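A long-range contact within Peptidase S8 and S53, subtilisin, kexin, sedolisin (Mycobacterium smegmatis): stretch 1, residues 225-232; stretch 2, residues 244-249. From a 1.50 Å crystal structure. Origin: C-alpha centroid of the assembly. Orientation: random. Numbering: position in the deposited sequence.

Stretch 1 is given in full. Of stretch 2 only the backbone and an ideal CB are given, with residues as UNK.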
ATOM      1  N   ALA A 225      15.112   7.789  -5.129  1.00 23.49           N
ATOM      2  CA  ALA A 225      15.491   7.502  -6.516  1.00 22.55           C
ATOM      3  C   ALA A 225      14.339   6.935  -7.358  1.00 21.47           C
ATOM      4  O   ALA A 225      13.385   6.359  -6.839  1.00 20.50           O
ATOM      5  CB  ALA A 225      16.666   6.538  -6.539  1.00 22.68           C
ATOM      6  N   ALA A 226      14.448   7.091  -8.676  1.00 20.66           N
ATOM      7  CA  ALA A 226      13.495   6.479  -9.571  1.00 19.90           C
ATOM      8  C   ALA A 226      13.594   4.964  -9.356  1.00 18.64           C
ATOM      9  O   ALA A 226      14.678   4.394  -9.358  1.00 20.57           O
ATOM     10  CB  ALA A 226      13.788   6.852 -11.025  1.00 20.86           C
ATOM     11  N   CYS A 227      12.458   4.338  -9.134  1.00 16.38           N
ATOM     12  CA  CYS A 227      12.374   2.884  -9.030  1.00 14.61           C
ATOM     13  C   CYS A 227      12.647   2.216 -10.380  1.00 14.03           C
ATOM     14  O   CYS A 227      12.161   2.690 -11.399  1.00 14.21           O
ATOM     15  CB  CYS A 227      10.973   2.505  -8.572  1.00 14.01           C
ATOM     16  SG  CYS A 227      10.528   3.106  -6.916  1.00 14.66           S
ATOM     17  N   GLU A 228      13.390   1.111 -10.399  1.00 13.26           N
ATOM     18  CA  GLU A 228      13.601   0.368 -11.630  1.00 13.45           C
ATOM     19  C   GLU A 228      13.447  -1.113 -11.371  1.00 11.95           C
ATOM     20  O   GLU A 228      13.866  -1.614 -10.320  1.00 11.51           O
ATOM     21  CB  GLU A 228      15.006   0.640 -12.197  1.00 15.61           C
ATOM     22  CG  GLU A 228      15.164   2.041 -12.752  1.00 18.00           C
ATOM     23  CD  GLU A 228      16.572   2.380 -13.223  1.00 20.77           C
ATOM     24  OE1 GLU A 228      17.498   1.528 -13.151  1.00 22.68           O
ATOM     25  OE2 GLU A 228      16.748   3.545 -13.660  1.00 23.93           O
ATOM     26  N   SER A 229      12.839  -1.824 -12.313  1.00 10.86           N
ATOM     27  CA  SER A 229      12.756  -3.261 -12.207  1.00 10.27           C
ATOM     28  C   SER A 229      14.133  -3.888 -12.086  1.00 10.40           C
ATOM     29  O   SER A 229      15.071  -3.516 -12.796  1.00 10.98           O
ATOM     30  CB  SER A 229      12.036  -3.840 -13.412  1.00 10.21           C
ATOM     31  OG  SER A 229      10.636  -3.680 -13.272  1.00  9.79           O
ATOM     32  N   ASN A 230      14.213  -4.900 -11.220  1.00 10.09           N
ATOM     33  CA  ASN A 230      15.437  -5.672 -10.997  1.00 10.59           C
ATOM     34  C   ASN A 230      15.510  -6.901 -11.891  1.00 11.32           C
ATOM     35  O   ASN A 230      14.487  -7.357 -12.394  1.00 11.25           O
ATOM     36  CB  ASN A 230      15.477  -6.083  -9.546  1.00 10.12           C
ATOM     37  CG  ASN A 230      15.635  -4.898  -8.644  1.00  9.87           C
ATOM     38  OD1 ASN A 230      16.692  -4.260  -8.647  1.00  9.75           O
ATOM     39  ND2 ASN A 230      14.575  -4.549  -7.907  1.00  9.39           N
ATOM     40  N   PRO A 231      16.720  -7.427 -12.112  1.00 12.41           N
ATOM     41  CA  PRO A 231      16.817  -8.604 -12.969  1.00 13.31           C
ATOM     42  C   PRO A 231      16.022  -9.772 -12.414  1.00 13.55           C
ATOM     43  O   PRO A 231      15.915  -9.956 -11.195  1.00 14.25           O
ATOM     44  CB  PRO A 231      18.316  -8.945 -12.985  1.00 13.84           C
ATOM     45  CG  PRO A 231      18.994  -7.741 -12.450  1.00 13.86           C
ATOM     46  CD  PRO A 231      18.032  -6.942 -11.652  1.00 12.94           C
ATOM     47  N   LEU A 232      15.440 -10.548 -13.313  1.00 14.77           N
ATOM     48  CA  LEU A 232      14.568 -11.634 -12.942  1.00 14.90           C
ATOM     49  C   LEU A 232      15.368 -12.846 -12.441  1.00 15.62           C
ATOM     50  O   LEU A 232      16.595 -12.873 -12.579  1.00 16.78           O
ATOM     51  CB  LEU A 232      13.727 -12.015 -14.166  1.00 15.27           C
ATOM     52  CG  LEU A 232      12.845 -10.886 -14.706  1.00 15.37           C
ATOM     53  CD1 LEU A 232      12.114 -11.418 -15.914  1.00 16.27           C
ATOM     54  CD2 LEU A 232      11.868 -10.387 -13.659  1.00 14.64           C
ATOM     55  N   UNK A 244      20.764 -11.200  -5.337  1.00 13.80           N
ATOM     56  CA  UNK A 244      22.153 -10.767  -5.606  1.00 15.04           C
ATOM     57  C   UNK A 244      22.199  -9.711  -6.710  1.00 14.70           C
ATOM     58  O   UNK A 244      23.063  -8.821  -6.708  1.00 15.96           O
ATOM     59  CB  UNK A 244      23.020 -11.964  -6.000  1.00 15.04           C
ATOM     60  N   UNK A 245      21.281  -9.819  -7.658  1.00 13.77           N
ATOM     61  CA  UNK A 245      21.234  -8.929  -8.803  1.00 13.36           C
ATOM     62  C   UNK A 245      20.501  -7.622  -8.584  1.00 12.62           C
ATOM     63  O   UNK A 245      20.443  -6.804  -9.484  1.00 12.60           O
ATOM     64  CB  UNK A 245      20.584  -9.663  -9.977  1.00 13.36           C
ATOM     65  N   UNK A 246      19.939  -7.399  -7.401  1.00 11.93           N
ATOM     66  CA  UNK A 246      19.130  -6.194  -7.178  1.00 11.40           C
ATOM     67  C   UNK A 246      19.946  -4.924  -7.369  1.00 11.73           C
ATOM     68  O   UNK A 246      21.052  -4.816  -6.839  1.00 12.40           O
ATOM     69  CB  UNK A 246      18.527  -6.212  -5.772  1.00 11.40           C
ATOM     70  N   UNK A 247      19.391  -3.982  -8.136  1.00 11.53           N
ATOM     71  CA  UNK A 247      19.991  -2.668  -8.333  1.00 11.84           C
ATOM     72  C   UNK A 247      19.140  -1.545  -7.730  1.00 11.33           C
ATOM     73  O   UNK A 247      19.664  -0.449  -7.504  1.00 11.59           O
ATOM     74  CB  UNK A 247      20.203  -2.414  -9.827  1.00 11.84           C
ATOM     75  N   UNK A 248      17.841  -1.806  -7.523  1.00 10.55           N
ATOM     76  CA  UNK A 248      16.907  -0.787  -7.045  1.00 10.17           C
ATOM     77  C   UNK A 248      16.088  -1.400  -5.930  1.00  9.77           C
ATOM     78  O   UNK A 248      15.368  -2.376  -6.162  1.00  9.56           O
ATOM     79  CB  UNK A 248      16.008  -0.268  -8.169  1.00 10.17           C
ATOM     80  N   UNK A 249      16.246  -0.854  -4.735  1.00  9.70           N
ATOM     81  CA  UNK A 249      15.616  -1.389  -3.521  1.00  9.41           C
ATOM     82  C   UNK A 249      14.290  -0.692  -3.286  1.00  8.99           C
ATOM     83  O   UNK A 249      14.254   0.521  -3.166  1.00  9.71           O
ATOM     84  CB  UNK A 249      16.529  -1.220  -2.305  1.00  9.41           C
TER

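Position 244 has no atom of stretch 1 within 5.5 Å of its ideal CB, so this contact sets no rule for it and almost any residue would do. It is Asn244, whose side chain stays well clear.

At 245 the ideal CB points toward stretch 1 and lies 3.5 Å from Pro231 CG, while the backbone, at phi/psi -85/-2, is within reach of ordinary L-residues, so its angles do not require glycine. Space is therefore the constraint: a small residue suits, and a larger one would have to lead its chain past the proline ring. The deposited Gly245 leaves the place empty, and the ring packs on its backbone, Pro231 CD standing 3.2 Å from Gly245 O.

The CB of 246 points sideways, 3.9 Å from Asn230 OD1. Stretch 1 offers no unused donor beside it, and a compact apolar side chain would fit. The residue is Val246, chi1 t, with CG1 3.5 Å from Asn230 OD1; its CA is closer still, at 3.4 Å from the same oxygen.

Position 247 also points sideways, its CB 4.1 Å from Asn230 OD1. The backbone does the main work here: the 247 nitrogen donates to Asn230 OD1 over 2.8 Å, whatever the side chain, proline excepted, since it has no N-H to give. Beyond CB lie further acceptors, Ser229 O and the carboxylate of Glu228, so a short polar group such as Ser, Thr or Asn would suit, and an acid less well. It is Thr247 in rotamer p. Its OG1 shares one water with Glu228 OE1, at 2.7 Å from each atom, and another with Ser229 O, the water lying 2.5 Å from OG1 and 2.8 Å from that carbonyl oxygen.

At 248 CA-to-CB points toward stretch 1. The side-chain amide of Asn230 engages the 248 backbone with both its ends: the 248 nitrogen donates to Asn230 OD1 (2.9 Å), and Asn230 ND2 donates to the 248 carbonyl O (2.9 Å). OD1 thus accepts from two successive backbone amides. The ideal CB sits only 3.3 Å from Glu228 O, which favors a small residue, and the Glu228 amide nearby asks for an acceptor; Ser answers both, Ala or Gly only the first. The deposited Ser248, chi1 t, accepts from Glu228 N at its OG (3.1 Å, 163°). A water bridges the same OG, at 2.7 Å, to Ala226 O, at 2.8 Å.

At 249 CB points away and meets nothing of stretch 1 within 5.5 Å. The extended backbone suits beta-branched residues, among others; Val249 is one.

Stretch 2 (244-249) NGVTSV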
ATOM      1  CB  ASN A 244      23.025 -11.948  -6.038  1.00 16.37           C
ATOM      2  CG  ASN A 244      23.311 -12.928  -4.912  1.00 17.40           C
ATOM      3  OD1 ASN A 244      22.993 -12.694  -3.742  1.00 18.75           O
ATOM      4  ND2 ASN A 244      23.898 -14.047  -5.272  1.00 18.91           N
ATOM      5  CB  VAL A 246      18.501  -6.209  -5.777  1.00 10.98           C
ATOM      6  CG1 VAL A 246      17.924  -4.854  -5.411  1.00 10.72           C
ATOM      7  CG2 VAL A 246      17.404  -7.262  -5.764  1.00 10.54           C
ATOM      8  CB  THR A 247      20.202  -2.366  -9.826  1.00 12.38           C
ATOM      9  OG1 THR A 247      18.933  -2.356 -10.515  1.00 12.44           O
ATOM     10  CG2 THR A 247      21.122  -3.360 -10.470  1.00 12.98           C
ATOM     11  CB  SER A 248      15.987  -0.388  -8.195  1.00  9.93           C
ATOM     12  OG  SER A 248      15.062   0.619  -7.829  1.00  9.72           O
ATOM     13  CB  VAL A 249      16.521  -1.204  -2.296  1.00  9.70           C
ATOM     14  CG1 VAL A 249      15.838  -1.650  -1.013  1.00  9.42           C
ATOM     15  CG2 VAL A 249      17.827  -1.974  -2.492  1.00 10.35           C
TER
HETATM   16  O   HOH W   1      16.265   2.964  -7.501  1.00 20.39           O
HETATM   17  O   HOH W   2      18.531   0.315 -11.010  1.00 17.88           O
HETATM   18  O   HOH W   3      17.842  -3.362 -12.554  1.00 24.51           O
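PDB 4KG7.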